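Local coordinates for putative Oleoyl-[acyl-carrier protein] thioesterase (Lactobacillus plantarum, PDB 2OWN) that probably hydrolyses the thioester bond of oleoyl-[acyl-carrier protein] or related acyl-ACPs to release the free fatty acid, at residues B[179-182]-B[183-186]; B[133-137]-B[138-142]; B[16-19]-B[20-24]. All coordinates share one frame; numbering follows the deposited sequence. Where two conformers were deposited one is given.

Contact 1. Residues B[179-182]-B[183-186]; sequences VNNA and HYFD
Three successive backbone bonds link Asn-180, Asn-181 and Ala-182 to His-183, Tyr-184 and Phe-185, each spanning three residues. They are bent. Asp-186 N makes a fourth, weak bond to His-183 O.

Asn-180 has CG opposite its backbone N (chi1 180°). This carries OD1 forward to accept from Ala-182 N at 3.3 Å, in an Asx turn. The Asn-180 and His-183 side chains cross at about a right angle, amide and ring planes 80° apart, with CB of Asn-180 3.9 Å from His-183 CD2.

His-183 ND1 donates to Asp-186 OD2 at 2.8 Å, near the ring plane and on the syn side of the carboxylate. Asp-186 OD1 and Ala-182 O are both hydrogen-bonded to Thr-32 OG1, on helix 31-48. These bonds limit how the imidazole and carboxylate can turn.

The Tyr-184 ring lies along the turn, with CD1 3.3 Å from Asn-181 O. Its OH is hydrogen-bonded to Val-213 N and to a water at 2.7 Å; that water also reaches Val-179 O weakly. Phe-185 packs between helix 31-48 and strand 200-209.

A chain leaving a short hairpin thus turns through an Asx turn into helix 184-191, within the C-terminal hot-dog domain of an acyl-ACP thioesterase.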
loop_
_atom_site.group_PDB
_atom_site.type_symbol
_atom_site.label_atom_id
_atom_site.label_comp_id
_atom_site.label_asym_id
_atom_site.label_seq_id
_atom_site.Cartn_x
_atom_site.Cartn_y
_atom_site.Cartn_z
ATOM N N VAL B 179 12.879 0.180 -7.180
ATOM C CA VAL B 179 12.026 -0.666 -6.311
ATOM C C VAL B 179 12.165 -0.203 -4.854
ATOM O O VAL B 179 13.247 -0.348 -4.272
ATOM C CB VAL B 179 12.344 -2.190 -6.425
ATOM C CG1 VAL B 179 11.530 -3.042 -5.431
ATOM C CG2 VAL B 179 12.071 -2.663 -7.835
ATOM N N ASN B 180 11.067 0.350 -4.312
ATOM C CA ASN B 180 10.957 0.880 -2.936
ATOM C C ASN B 180 11.341 -0.185 -1.896
ATOM O O ASN B 180 10.787 -1.297 -1.938
ATOM C CB ASN B 180 9.522 1.438 -2.721
ATOM C CG ASN B 180 9.241 2.024 -1.321
ATOM O OD1 ASN B 180 10.134 2.284 -0.518
ATOM N ND2 ASN B 180 7.954 2.265 -1.057
ATOM N N ASN B 181 12.312 0.166 -1.023
ATOM C CA ASN B 181 12.792 -0.744 0.045
ATOM C C ASN B 181 11.713 -1.234 1.019
ATOM O O ASN B 181 11.839 -2.325 1.550
ATOM C CB ASN B 181 13.982 -0.146 0.832
ATOM C CG ASN B 181 15.263 -0.058 0.005
ATOM O OD1 ASN B 181 15.246 -0.048 -1.227
ATOM N ND2 ASN B 181 16.383 0.013 0.696
ATOM N N ALA B 182 10.669 -0.420 1.236
ATOM C CA ALA B 182 9.535 -0.757 2.125
ATOM C C ALA B 182 8.772 -2.013 1.676
ATOM O O ALA B 182 8.340 -2.785 2.529
ATOM C CB ALA B 182 8.571 0.421 2.260
ATOM N N HIS B 183 8.637 -2.209 0.353
ATOM C CA HIS B 183 7.961 -3.400 -0.223
ATOM C C HIS B 183 8.645 -4.736 0.051
ATOM O O HIS B 183 7.984 -5.768 -0.084
ATOM C CB HIS B 183 7.637 -3.240 -1.722
ATOM C CG HIS B 183 6.561 -2.232 -1.977
ATOM N ND1 HIS B 183 5.280 -2.391 -1.491
ATOM C CD2 HIS B 183 6.559 -1.076 -2.674
ATOM C CE1 HIS B 183 4.542 -1.360 -1.864
ATOM N NE2 HIS B 183 5.295 -0.551 -2.589
ATOM N N TYR B 184 9.941 -4.728 0.419
ATOM C CA TYR B 184 10.666 -5.955 0.825
ATOM C C TYR B 184 9.943 -6.590 2.036
ATOM O O TYR B 184 9.869 -7.815 2.095
ATOM C CB TYR B 184 12.138 -5.702 1.168
ATOM C CG TYR B 184 13.119 -5.444 0.025
ATOM C CD1 TYR B 184 12.978 -4.349 -0.855
ATOM C CD2 TYR B 184 14.289 -6.234 -0.105
ATOM C CE1 TYR B 184 13.944 -4.082 -1.891
ATOM C CE2 TYR B 184 15.258 -5.977 -1.137
ATOM C CZ TYR B 184 15.074 -4.899 -2.016
ATOM O OH TYR B 184 15.994 -4.655 -3.004
ATOM N N PHE B 185 9.405 -5.760 2.958
ATOM C CA PHE B 185 8.605 -6.237 4.126
ATOM C C PHE B 185 7.336 -7.004 3.744
ATOM O O PHE B 185 6.885 -7.847 4.532
ATOM C CB PHE B 185 8.306 -5.120 5.140
ATOM C CG PHE B 185 9.520 -4.668 5.883
ATOM C CD1 PHE B 185 10.002 -5.450 6.957
ATOM C CD2 PHE B 185 10.195 -3.489 5.537
ATOM C CE1 PHE B 185 11.156 -5.062 7.687
ATOM C CE2 PHE B 185 11.352 -3.078 6.270
ATOM C CZ PHE B 185 11.835 -3.871 7.339
ATOM N N ASP B 186 6.759 -6.699 2.568
ATOM C CA ASP B 186 5.598 -7.438 2.024
ATOM C C ASP B 186 5.994 -8.901 1.806
ATOM O O ASP B 186 5.237 -9.784 2.169
ATOM C CB ASP B 186 5.101 -6.923 0.651
ATOM C CG ASP B 186 4.673 -5.444 0.648
ATOM O OD1 ASP B 186 4.352 -4.873 1.706
ATOM O OD2 ASP B 186 4.644 -4.859 -0.456
HETATM O O HOH W 1 15.679 -2.706 -4.867
#

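Contact 2. Residues B[133-137]-B[138-142]; sequences ELVAP and YQSEV
Tyr-138 turns its ring back alongside the carbonyls of Leu-134 and Val-135. Its backbone N bonds Val-135 O at 3.1 Å, and the next N-H, that of Gln-139, bonds Ala-136 O at 2.9 Å. Both are short-range bonds of a 3-10 turn.

From CB outward, the tyrosine follows the backbone of the preceding turn. CB of Tyr-138 sits 3.5 Å from Val-135 O. The ring is set beside the backbone N, with CG opposite the carbonyl carbon (chi1 -52°). This swings CD2 of Tyr-138 to 3.4 Å from Val-135 O, so one carbonyl is met by the N-H and brushed by the side chain. One atom further, Tyr-138 CE2 comes 3.4 Å from Leu-134 O. Both carbonyls approach the ring obliquely. At the tip, OH leaves the turn and bonds Ser-46 OG on helix 31-48. Arg-98 makes a cation-pi contact with the ring. A bound molecule of unknown identity lies about 3 Å from the side chain.

Val-135 also meets the end of the turn. Its CG1 lies 3.4 Å from Ser-140 OG, while that hydroxyl is satisfied by Gly-88 O. The Leu-134 side chain packs on Met-55 and Val-56 of helix 53-58 and on Val-61.

Gln-139 has a positive phi (66°), and the chain changes direction there. Glu-141 then pairs by backbone bonds with Ser-89 and Tyr-91. This is a 3-10 turn followed by a residue in the left-handed helical region. It delivers the chain to strand 141-142, which pairs in parallel with strand 81-91 in the sheet of the N-terminal hot-dog domain.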
loop_
_atom_site.group_PDB
_atom_site.type_symbol
_atom_site.label_atom_id
_atom_site.label_comp_id
_atom_site.label_asym_id
_atom_site.label_seq_id
_atom_site.Cartn_x
_atom_site.Cartn_y
_atom_site.Cartn_z
ATOM N N GLU B 133 27.659 19.635 1.115
ATOM C CA GLU B 133 26.540 20.529 0.699
ATOM C C GLU B 133 25.160 19.833 0.780
ATOM O O GLU B 133 24.173 20.486 1.124
ATOM C CB GLU B 133 26.755 21.125 -0.712
ATOM C CG GLU B 133 26.800 20.112 -1.892
ATOM C CD GLU B 133 27.055 20.751 -3.261
ATOM O OE1 GLU B 133 27.025 21.997 -3.403
ATOM O OE2 GLU B 133 27.275 19.981 -4.219
ATOM N N LEU B 134 25.111 18.534 0.449
ATOM C CA LEU B 134 23.871 17.715 0.517
ATOM C C LEU B 134 23.495 17.221 1.947
ATOM O O LEU B 134 22.389 16.700 2.122
ATOM C CB LEU B 134 23.947 16.521 -0.454
ATOM C CG LEU B 134 24.259 16.839 -1.928
ATOM C CD1 LEU B 134 24.312 15.554 -2.733
ATOM C CD2 LEU B 134 23.263 17.808 -2.564
ATOM N N VAL B 135 24.414 17.351 2.922
ATOM C CA VAL B 135 24.228 16.978 4.349
ATOM C C VAL B 135 24.173 18.203 5.307
ATOM O O VAL B 135 23.462 18.130 6.319
ATOM C CB VAL B 135 25.316 15.952 4.794
ATOM C CG1 VAL B 135 25.147 15.505 6.250
ATOM C CG2 VAL B 135 25.242 14.726 3.922
ATOM N N ALA B 136 24.920 19.282 5.003
ATOM C CA ALA B 136 24.971 20.553 5.808
ATOM C C ALA B 136 23.612 21.141 6.260
ATOM O O ALA B 136 23.502 21.495 7.444
ATOM C CB ALA B 136 25.798 21.649 5.097
ATOM N N PRO B 137 22.598 21.262 5.343
ATOM C CA PRO B 137 21.241 21.753 5.715
ATOM C C PRO B 137 20.545 20.981 6.870
ATOM O O PRO B 137 19.742 21.580 7.578
ATOM C CB PRO B 137 20.450 21.624 4.406
ATOM C CG PRO B 137 21.456 21.761 3.363
ATOM C CD PRO B 137 22.661 21.034 3.886
ATOM N N TYR B 138 20.862 19.690 7.046
ATOM C CA TYR B 138 20.330 18.877 8.164
ATOM C C TYR B 138 21.029 19.201 9.514
ATOM O O TYR B 138 20.518 18.788 10.562
ATOM C CB TYR B 138 20.475 17.360 7.919
ATOM C CG TYR B 138 19.923 16.846 6.606
ATOM C CD1 TYR B 138 18.561 17.032 6.260
ATOM C CD2 TYR B 138 20.744 16.107 5.719
ATOM C CE1 TYR B 138 18.040 16.537 5.009
ATOM C CE2 TYR B 138 20.240 15.595 4.489
ATOM C CZ TYR B 138 18.890 15.807 4.145
ATOM O OH TYR B 138 18.431 15.309 2.955
ATOM N N GLN B 139 22.186 19.892 9.475
ATOM C CA GLN B 139 23.020 20.273 10.634
ATOM C C GLN B 139 23.627 19.011 11.311
ATOM O O GLN B 139 23.783 18.962 12.529
ATOM C CB GLN B 139 22.264 21.214 11.602
ATOM C CG GLN B 139 21.746 22.501 10.925
ATOM C CD GLN B 139 21.060 23.491 11.871
ATOM O OE1 GLN B 139 20.988 23.286 13.086
ATOM N NE2 GLN B 139 20.549 24.577 11.299
ATOM N N SER B 140 24.035 18.042 10.479
ATOM C CA SER B 140 24.603 16.756 10.921
ATOM C C SER B 140 26.047 16.944 11.391
ATOM O O SER B 140 26.799 17.671 10.723
ATOM C CB SER B 140 24.598 15.739 9.768
ATOM O OG SER B 140 23.322 15.601 9.175
ATOM N N GLU B 141 26.432 16.311 12.514
ATOM C CA GLU B 141 27.816 16.434 13.032
ATOM C C GLU B 141 28.769 15.515 12.252
ATOM O O GLU B 141 28.382 14.404 11.867
ATOM C CB GLU B 141 27.948 16.192 14.547
ATOM C CG GLU B 141 27.619 14.796 15.108
ATOM C CD GLU B 141 28.028 14.618 16.588
ATOM O OE1 GLU B 141 28.426 15.589 17.283
ATOM O OE2 GLU B 141 27.963 13.463 17.066
ATOM N N VAL B 142 30.003 15.990 12.047
ATOM C CA VAL B 142 31.057 15.255 11.334
ATOM C C VAL B 142 31.726 14.353 12.378
ATOM O O VAL B 142 32.211 14.863 13.399
ATOM C CB VAL B 142 32.100 16.202 10.670
ATOM C CG1 VAL B 142 33.164 15.409 9.903
ATOM C CG2 VAL B 142 31.405 17.195 9.733
#

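Contact 3. Residues B[16-19]-B[20-24]; sequences HRIT and YYECD
His-16 and Glu-22 meet from opposite directions across the bend that follows strand 12-17. NE2 of His-16 donates to Glu-22 OE1 at 2.7 Å, almost straight (172°). The acceptor is met on its syn side, and ring and carboxylate are nearly coplanar. OE1 takes a second, weak bond from Thr-19 N at 3.3 Å. Two donors from residues 16-19, one of them weak, therefore hold one carboxylate oxygen. The other, OE2, is bonded to Tyr-21 OH of the second subunit.

The backbone N of Glu-22 returns to Thr-19. It bonds Thr-19 O at 3.1 Å and, weakly, Thr-19 OG1 at 3.4 Å. Cys-23 N follows with a bond to Tyr-20 O at 3.1 Å, which completes the 3-10 turn.

The Thr-19 hydroxyl lies between backbone N and carbonyl carbon (chi1 64°). That places OG1 over the centre of the Tyr-21 ring, 3.1 Å above its plane. Thr-19 CB makes a CH-pi contact with the same face. With a leucine in place of Tyr-21, Glu-22 OE2 of the second subunit would probably lose its hydroxyl partner, and Thr-19 would lose the aromatic face beneath it.

Tyr-20 OH bonds Asp-36 O of the second subunit. Arg-17 NH2 forms salt bridges with Asp-79 of its own chain and Asp-44 of the second subunit.

The Tyr-21 to Glu-22 bond is made in both directions between the chains, as expected of a two-fold interface. The turn leads the N-terminal hot-dog domain from its first strand towards helix 31-48, where Thr-33 OG1 bonds Glu-22 O.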
loop_
_atom_site.group_PDB
_atom_site.type_symbol
_atom_site.label_atom_id
_atom_site.label_comp_id
_atom_site.label_asym_id
_atom_site.label_seq_id
_atom_site.Cartn_x
_atom_site.Cartn_y
_atom_site.Cartn_z
ATOM N N HIS B 16 0.669 12.033 11.050
ATOM C CA HIS B 16 0.163 11.098 10.037
ATOM C C HIS B 16 -0.971 10.255 10.618
ATOM O O HIS B 16 -0.797 9.620 11.662
ATOM C CB HIS B 16 1.264 10.174 9.496
ATOM C CG HIS B 16 0.772 9.210 8.454
ATOM N ND1 HIS B 16 0.652 9.550 7.126
ATOM C CD2 HIS B 16 0.323 7.937 8.559
ATOM C CE1 HIS B 16 0.159 8.527 6.456
ATOM N NE2 HIS B 16 -0.048 7.531 7.300
ATOM N N ARG B 17 -2.076 10.214 9.879
ATOM C CA ARG B 17 -3.253 9.448 10.213
ATOM C C ARG B 17 -3.027 8.081 9.566
ATOM O O ARG B 17 -2.930 7.986 8.326
ATOM C CB ARG B 17 -4.523 10.163 9.718
ATOM C CG ARG B 17 -5.830 9.432 9.862
ATOM C CD ARG B 17 -6.120 8.434 8.733
ATOM N NE ARG B 17 -7.409 7.854 8.977
ATOM C CZ ARG B 17 -8.579 8.336 8.566
ATOM N NH1 ARG B 17 -8.711 9.459 7.820
ATOM N NH2 ARG B 17 -9.652 7.654 8.906
ATOM N N ILE B 18 -3.018 7.031 10.390
ATOM C CA ILE B 18 -2.846 5.643 9.933
ATOM C C ILE B 18 -4.200 5.207 9.361
ATOM O O ILE B 18 -5.202 5.245 10.079
ATOM C CB ILE B 18 -2.429 4.692 11.071
ATOM C CG1 ILE B 18 -1.087 5.103 11.701
ATOM C CG2 ILE B 18 -2.336 3.208 10.591
ATOM C CD1 ILE B 18 0.144 4.935 10.804
ATOM N N THR B 19 -4.221 4.855 8.071
ATOM C CA THR B 19 -5.437 4.413 7.371
ATOM C C THR B 19 -5.580 2.896 7.471
ATOM O O THR B 19 -4.594 2.199 7.741
ATOM C CB THR B 19 -5.420 4.825 5.872
ATOM O OG1 THR B 19 -4.338 4.170 5.199
ATOM C CG2 THR B 19 -5.263 6.337 5.725
ATOM N N TYR B 20 -6.802 2.399 7.235
ATOM C CA TYR B 20 -7.110 0.943 7.237
ATOM C C TYR B 20 -6.212 0.175 6.214
ATOM O O TYR B 20 -5.747 -0.937 6.503
ATOM C CB TYR B 20 -8.632 0.670 6.983
ATOM C CG TYR B 20 -9.056 0.928 5.553
ATOM C CD1 TYR B 20 -9.447 2.209 5.120
ATOM C CD2 TYR B 20 -8.969 -0.118 4.580
ATOM C CE1 TYR B 20 -9.771 2.440 3.766
ATOM C CE2 TYR B 20 -9.270 0.107 3.238
ATOM C CZ TYR B 20 -9.674 1.387 2.840
ATOM O OH TYR B 20 -9.981 1.585 1.553
ATOM N N TYR B 21 -5.981 0.802 5.046
ATOM C CA TYR B 21 -5.165 0.230 3.949
ATOM C C TYR B 21 -3.658 0.199 4.233
ATOM O O TYR B 21 -2.936 -0.505 3.537
ATOM C CB TYR B 21 -5.495 0.849 2.577
ATOM C CG TYR B 21 -5.260 2.331 2.390
ATOM C CD1 TYR B 21 -4.019 2.817 1.926
ATOM C CD2 TYR B 21 -6.295 3.259 2.631
ATOM C CE1 TYR B 21 -3.810 4.217 1.710
ATOM C CE2 TYR B 21 -6.110 4.657 2.426
ATOM C CZ TYR B 21 -4.865 5.124 1.967
ATOM O OH TYR B 21 -4.710 6.465 1.756
ATOM N N GLU B 22 -3.201 0.980 5.221
ATOM C CA GLU B 22 -1.814 0.956 5.717
ATOM C C GLU B 22 -1.636 -0.120 6.828
ATOM O O GLU B 22 -0.517 -0.317 7.310
ATOM C CB GLU B 22 -1.411 2.335 6.248
ATOM C CG GLU B 22 -1.184 3.375 5.154
ATOM C CD GLU B 22 -0.997 4.803 5.669
ATOM O OE1 GLU B 22 -1.148 5.059 6.883
ATOM O OE2 GLU B 22 -0.707 5.690 4.839
ATOM N N CYS B 23 -2.726 -0.795 7.236
ATOM C CA CYS B 23 -2.735 -1.812 8.277
ATOM C C CYS B 23 -2.983 -3.197 7.717
ATOM O O CYS B 23 -3.486 -3.355 6.598
ATOM C CB CYS B 23 -3.846 -1.523 9.303
ATOM S SG CYS B 23 -3.649 0.010 10.169
ATOM N N ASP B 24 -2.650 -4.186 8.552
ATOM C CA ASP B 24 -2.850 -5.610 8.260
ATOM C C ASP B 24 -4.259 -5.961 8.785
ATOM O O ASP B 24 -5.035 -5.063 9.204
ATOM C CB ASP B 24 -1.671 -6.487 8.811
ATOM C CG ASP B 24 -1.511 -6.477 10.340
ATOM O OD1 ASP B 24 -2.467 -6.259 11.096
ATOM O OD2 ASP B 24 -0.368 -6.723 10.793
#

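Overall arrangement
All three contacts meet helix 31-48 of the N-terminal hot-dog domain: contact 1 through Thr-32 and Asp-36, contact 2 through Ser-46, contact 3 through Thr-33 and Ile-37. None touches another. Contacts 1 and 3 lie closest, with centres about 16 Å apart and nearest atoms about 9 Å apart. Both reach the second subunit, where Tyr-20 packs against Asn-180 of its neighbour. Contact 2 stands apart, its centre about 27 Å from that of contact 1 and 32 Å from that of contact 3. It shares strand 81-91 with contact 3. The unidentified molecule near Tyr-138 and the glycerol near Arg-17 probably come from the crystallisation liquor, though the former may mark a pocket.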